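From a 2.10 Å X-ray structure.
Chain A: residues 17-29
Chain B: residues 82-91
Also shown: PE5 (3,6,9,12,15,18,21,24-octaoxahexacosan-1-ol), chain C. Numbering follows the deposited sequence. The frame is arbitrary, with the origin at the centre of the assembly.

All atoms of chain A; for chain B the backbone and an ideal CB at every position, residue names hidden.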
# COMPACT_ATOMS: atom_id res chain seq x y z
N VAL A 17 -0.37 -16.76 7.77
CA VAL A 17 -1.34 -17.64 8.39
C VAL A 17 -2.46 -17.91 7.40
O VAL A 17 -2.92 -19.05 7.27
CB VAL A 17 -1.97 -17.03 9.67
CG1 VAL A 17 -3.10 -17.94 10.17
CG2 VAL A 17 -0.93 -16.90 10.76
N GLU A 18 -2.90 -16.87 6.68
CA GLU A 18 -3.95 -17.05 5.69
C GLU A 18 -3.49 -17.97 4.56
O GLU A 18 -4.25 -18.82 4.09
CB GLU A 18 -4.39 -15.70 5.11
CG GLU A 18 -5.36 -15.81 3.92
CD GLU A 18 -5.57 -14.48 3.19
OE1 GLU A 18 -4.59 -13.97 2.60
OE2 GLU A 18 -6.70 -13.96 3.21
N ARG A 19 -2.24 -17.82 4.13
CA ARG A 19 -1.71 -18.67 3.06
C ARG A 19 -1.65 -20.14 3.50
O ARG A 19 -2.04 -21.04 2.75
CB ARG A 19 -0.30 -18.23 2.65
CG ARG A 19 0.21 -18.96 1.40
CD ARG A 19 1.72 -18.78 1.20
NE ARG A 19 2.49 -19.39 2.29
CZ ARG A 19 2.79 -20.68 2.37
NH1 ARG A 19 2.40 -21.52 1.42
NH2 ARG A 19 3.49 -21.14 3.40
N LEU A 20 -1.15 -20.38 4.71
CA LEU A 20 -1.06 -21.74 5.25
C LEU A 20 -2.45 -22.35 5.41
O LEU A 20 -2.64 -23.54 5.14
CB LEU A 20 -0.34 -21.73 6.59
CG LEU A 20 1.19 -21.66 6.46
CD1 LEU A 20 1.84 -21.34 7.81
CD2 LEU A 20 1.69 -22.98 5.90
N LYS A 21 -3.41 -21.55 5.86
CA LYS A 21 -4.77 -22.06 6.03
C LYS A 21 -5.38 -22.44 4.69
O LYS A 21 -6.09 -23.44 4.60
CB LYS A 21 -5.66 -21.02 6.72
CG LYS A 21 -5.32 -20.78 8.18
CD LYS A 21 -6.41 -19.98 8.87
CE LYS A 21 -6.02 -19.65 10.29
NZ LYS A 21 -7.10 -18.97 11.07
N LEU A 22 -5.08 -21.66 3.65
CA LEU A 22 -5.61 -21.92 2.32
C LEU A 22 -4.88 -23.08 1.66
O LEU A 22 -5.46 -23.82 0.86
CB LEU A 22 -5.50 -20.67 1.44
CG LEU A 22 -6.35 -19.51 1.99
CD1 LEU A 22 -6.19 -18.23 1.16
CD2 LEU A 22 -7.79 -19.98 1.99
N GLU A 23 -3.60 -23.24 1.99
CA GLU A 23 -2.84 -24.35 1.43
C GLU A 23 -3.27 -25.63 2.15
O GLU A 23 -3.40 -26.69 1.53
CB GLU A 23 -1.33 -24.12 1.62
CG GLU A 23 -0.47 -25.18 0.95
CD GLU A 23 1.01 -24.99 1.21
OE1 GLU A 23 1.43 -25.14 2.37
OE2 GLU A 23 1.76 -24.68 0.25
N ASN A 24 -3.50 -25.53 3.46
CA ASN A 24 -3.94 -26.65 4.29
C ASN A 24 -5.22 -27.22 3.70
O ASN A 24 -5.34 -28.43 3.48
CB ASN A 24 -4.18 -26.17 5.72
CG ASN A 24 -4.83 -27.23 6.61
OD1 ASN A 24 -6.06 -27.36 6.66
ND2 ASN A 24 -4.01 -27.99 7.32
N LYS A 25 -6.18 -26.33 3.44
CA LYS A 25 -7.46 -26.72 2.87
C LYS A 25 -7.28 -27.47 1.55
O LYS A 25 -7.96 -28.47 1.30
CB LYS A 25 -8.33 -25.48 2.66
CG LYS A 25 -9.24 -25.57 1.46
CD LYS A 25 -10.61 -25.00 1.75
CE LYS A 25 -11.42 -24.89 0.47
NZ LYS A 25 -12.86 -24.64 0.75
N THR A 26 -6.37 -26.99 0.72
CA THR A 26 -6.11 -27.65 -0.56
C THR A 26 -5.52 -29.03 -0.32
O THR A 26 -5.83 -29.99 -1.04
CB THR A 26 -5.15 -26.82 -1.42
OG1 THR A 26 -5.90 -25.88 -2.19
CG2 THR A 26 -4.33 -27.72 -2.35
N LEU A 27 -4.66 -29.13 0.68
CA LEU A 27 -4.03 -30.39 1.03
C LEU A 27 -5.06 -31.38 1.56
O LEU A 27 -4.94 -32.59 1.34
CB LEU A 27 -2.94 -30.14 2.09
CG LEU A 27 -1.67 -29.47 1.58
CD1 LEU A 27 -0.91 -28.84 2.73
CD2 LEU A 27 -0.81 -30.49 0.84
N LYS A 28 -6.09 -30.87 2.23
CA LYS A 28 -7.13 -31.73 2.77
C LYS A 28 -8.00 -32.33 1.69
O LYS A 28 -8.39 -33.49 1.78
CB LYS A 28 -7.97 -30.96 3.79
CG LYS A 28 -7.39 -31.06 5.19
CD LYS A 28 -7.95 -30.03 6.13
CE LYS A 28 -7.36 -30.21 7.51
NZ LYS A 28 -7.74 -29.10 8.42
N GLN A 29 -8.30 -31.55 0.66
CA GLN A 29 -9.13 -32.03 -0.43
C GLN A 29 -8.39 -33.09 -1.25
O GLN A 29 -9.00 -33.81 -2.03
CB GLN A 29 -9.52 -30.89 -1.36
CG GLN A 29 -10.26 -29.75 -0.69
CD GLN A 29 -10.37 -28.54 -1.61
OE1 GLN A 29 -9.43 -28.24 -2.34
NE2 GLN A 29 -11.51 -27.86 -1.57
N UNK B 82 -13.44 -22.81 10.39
CA UNK B 82 -12.19 -22.15 10.07
C UNK B 82 -12.17 -21.87 8.57
O UNK B 82 -11.98 -20.73 8.14
CB UNK B 82 -10.99 -23.00 10.49
N UNK B 83 -12.40 -22.90 7.77
CA UNK B 83 -12.44 -22.77 6.32
C UNK B 83 -13.39 -21.68 5.85
O UNK B 83 -13.09 -20.98 4.89
CB UNK B 83 -12.84 -24.11 5.69
N UNK B 84 -14.55 -21.54 6.50
CA UNK B 84 -15.50 -20.52 6.09
C UNK B 84 -14.95 -19.13 6.36
O UNK B 84 -15.01 -18.25 5.52
CB UNK B 84 -16.84 -20.71 6.81
N UNK B 85 -14.44 -18.94 7.57
CA UNK B 85 -13.92 -17.64 7.95
C UNK B 85 -12.73 -17.22 7.08
O UNK B 85 -12.62 -16.05 6.67
CB UNK B 85 -13.51 -17.66 9.42
N UNK B 86 -11.86 -18.18 6.77
CA UNK B 86 -10.69 -17.90 5.94
C UNK B 86 -11.11 -17.44 4.54
O UNK B 86 -10.65 -16.41 4.06
CB UNK B 86 -9.80 -19.14 5.84
N UNK B 87 -11.99 -18.20 3.90
CA UNK B 87 -12.47 -17.85 2.56
C UNK B 87 -13.15 -16.50 2.60
O UNK B 87 -13.02 -15.67 1.70
CB UNK B 87 -13.43 -18.91 2.02
N UNK B 88 -13.89 -16.26 3.68
CA UNK B 88 -14.60 -15.01 3.83
C UNK B 88 -13.65 -13.81 3.96
O UNK B 88 -13.84 -12.78 3.31
CB UNK B 88 -15.52 -15.09 5.05
N UNK B 89 -12.63 -13.95 4.80
CA UNK B 89 -11.68 -12.86 4.99
C UNK B 89 -10.79 -12.63 3.79
O UNK B 89 -10.45 -11.50 3.47
CB UNK B 89 -10.81 -13.14 6.22
N UNK B 90 -10.43 -13.71 3.10
CA UNK B 90 -9.55 -13.60 1.95
C UNK B 90 -10.01 -12.62 0.87
O UNK B 90 -9.20 -11.90 0.29
CB UNK B 90 -9.38 -14.99 1.32
N UNK B 91 -11.31 -12.60 0.59
CA UNK B 91 -11.86 -11.71 -0.43
C UNK B 91 -12.40 -10.42 0.17
O UNK B 91 -12.90 -9.55 -0.54
CB UNK B 91 -12.97 -12.42 -1.21
C48 PE5 C . -8.13 -15.32 5.50
C50 PE5 C . -7.55 -16.04 6.72
O1 PE5 C . -7.55 -15.19 7.88
C1 PE5 C . -6.23 -15.13 8.45
C2 PE5 C . -6.24 -15.74 9.84
O2 PE5 C . -5.45 -14.95 10.73
C3 PE5 C . -5.80 -15.26 12.08
C4 PE5 C . -4.71 -16.09 12.73
O3 PE5 C . -5.26 -17.32 13.21
C5 PE5 C . -4.90 -17.52 14.57
C6 PE5 C . -5.78 -18.59 15.21
O4 PE5 C . -5.35 -18.82 16.56
C7 PE5 C . -6.23 -19.74 17.22
C8 PE5 C . -6.05 -19.61 18.73
O5 PE5 C . -7.14 -20.22 19.44
C9 PE5 C . -7.65 -19.30 20.41
C10 PE5 C . -7.37 -19.78 21.83
O6 PE5 C . -7.67 -18.73 22.77
C11 PE5 C . -7.79 -19.27 24.10
C12 PE5 C . -8.73 -18.42 24.93
O7 PE5 C . -9.83 -19.22 25.41
C13 PE5 C . -10.77 -18.42 26.14
C14 PE5 C . -11.02 -17.09 25.43
O8 PE5 C . -12.36 -17.03 24.92
C15 PE5 C . -12.57 -15.77 24.27
C16 PE5 C . -13.96 -15.75 23.63
O52 PE5 C . -14.38 -14.41 23.41

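Chain A offers one face of a helix, with Glu A18, Lys A21, Leu A22, Lys A25 and Lys A28 along it. The chain B helix crosses it at 126°, with the axes 10.3 Å apart at closest approach.

Position 82 is helical and its CB points toward chain A, but nothing of chain A lies within 5.5 Å of the ideal CB. Many polar residues would suit, and an acid would fit the lysines of the facing helix. The residue is Glu B82. It makes no direct contact, and its carboxylate is bonded elsewhere in the structure.

At position 83 the CB points sideways, and the ideal CB lies 4.6 Å from Lys A25 CD. A long, flexible side chain could bend back to the lysines; Gln, Glu or Met would do. The residue is Gln B83. Its OE1 comes 3.4 Å from Lys A25 CD, a packing contact against the aliphatic chain, and its NE2 only skirts Lys A28.

Position 84 points away and 85 is out of reach, so chain A sets no preference. They are Glu B84 and Leu B85.

Position 86 points toward chain A. The ideal CB is 4.4 Å from Leu A22 CD2 and 4.6 Å from Lys A21 CD. A small or branched residue suits this close spacing: Ala, Val, Ser or Thr. The residue is Thr B86, chi1 m. Its CG2 packs 3.3 Å from Leu A22 CD2. Its OG1 lies 3.4 Å from Lys A21 CD and 2.6 Å from water 2. That water accepts from Lys A21 NZ at 2.9 Å, so it links the two side chains, and it donates to PE5 O1.

Position 87 points sideways and 88 is out of reach; chain A has nothing near either CB and would accept almost any helix-compatible residue. They are Ser B87 and Leu B88.

Position 89 points sideways, with its ideal CB 5.2 Å from Glu A18 OE2 and close to PE5 C48. An aliphatic residue would suit the ligand carbon. Leu B89 CB is 3.5 Å from PE5 C48.

Position 90 points toward chain A. Its ideal CB is 3.4 Å from Glu A18 OE2 and 4.6 Å from Leu A22 CD1. An acid would be less welcome beside that carboxylate; Gln, Met or Lys could extend past the leucine. The residue is Gln B90, whose CD packs 3.4 Å from Leu A22 CD1. Water 1 lies 2.8 Å from Glu A18 OE2 and 3.0 Å from Gln B90 O, and so bridges the two helices through the backbone of position 90, whatever its side chain.

Position 91 points away, so chain A sets no preference. It is Ser B91.

Chain B (82-91) EQELTSLLQS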
# COMPACT_ATOMS: atom_id res chain seq x y z
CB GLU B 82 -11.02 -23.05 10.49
CG GLU B 82 -11.26 -23.66 11.88
CD GLU B 82 -9.99 -23.88 12.68
OE1 GLU B 82 -8.92 -23.37 12.27
OE2 GLU B 82 -10.06 -24.56 13.73
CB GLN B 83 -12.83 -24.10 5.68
CG GLN B 83 -11.72 -25.13 5.63
CD GLN B 83 -12.10 -26.36 4.81
OE1 GLN B 83 -12.95 -26.27 3.93
NE2 GLN B 83 -11.46 -27.48 5.09
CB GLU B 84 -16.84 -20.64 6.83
CG GLU B 84 -17.61 -21.92 6.61
CD GLU B 84 -19.07 -21.79 7.00
OE1 GLU B 84 -19.37 -21.12 8.02
OE2 GLU B 84 -19.93 -22.36 6.29
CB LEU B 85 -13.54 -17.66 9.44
CG LEU B 85 -13.28 -16.29 10.06
CD1 LEU B 85 -14.45 -15.35 9.81
CD2 LEU B 85 -13.02 -16.47 11.55
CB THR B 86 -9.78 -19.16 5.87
OG1 THR B 86 -9.29 -19.47 7.19
CG2 THR B 86 -8.59 -18.92 4.96
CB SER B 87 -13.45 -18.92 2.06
OG SER B 87 -14.16 -18.48 0.92
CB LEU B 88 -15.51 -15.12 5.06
CG LEU B 88 -16.61 -14.09 5.31
CD1 LEU B 88 -17.74 -14.75 6.10
CD2 LEU B 88 -16.04 -12.89 6.06
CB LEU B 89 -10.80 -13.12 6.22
CG LEU B 89 -11.53 -13.11 7.56
CD1 LEU B 89 -10.54 -13.37 8.68
CD2 LEU B 89 -12.21 -11.77 7.75
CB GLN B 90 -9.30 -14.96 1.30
CG GLN B 90 -8.25 -14.90 0.21
CD GLN B 90 -8.21 -16.15 -0.66
OE1 GLN B 90 -7.30 -16.31 -1.47
NE2 GLN B 90 -9.20 -17.01 -0.49
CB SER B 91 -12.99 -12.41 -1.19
OG SER B 91 -14.00 -12.86 -0.30
O HOH W 1 -6.35 -12.30 0.99
O HOH W 2 -8.72 -17.70 9.00
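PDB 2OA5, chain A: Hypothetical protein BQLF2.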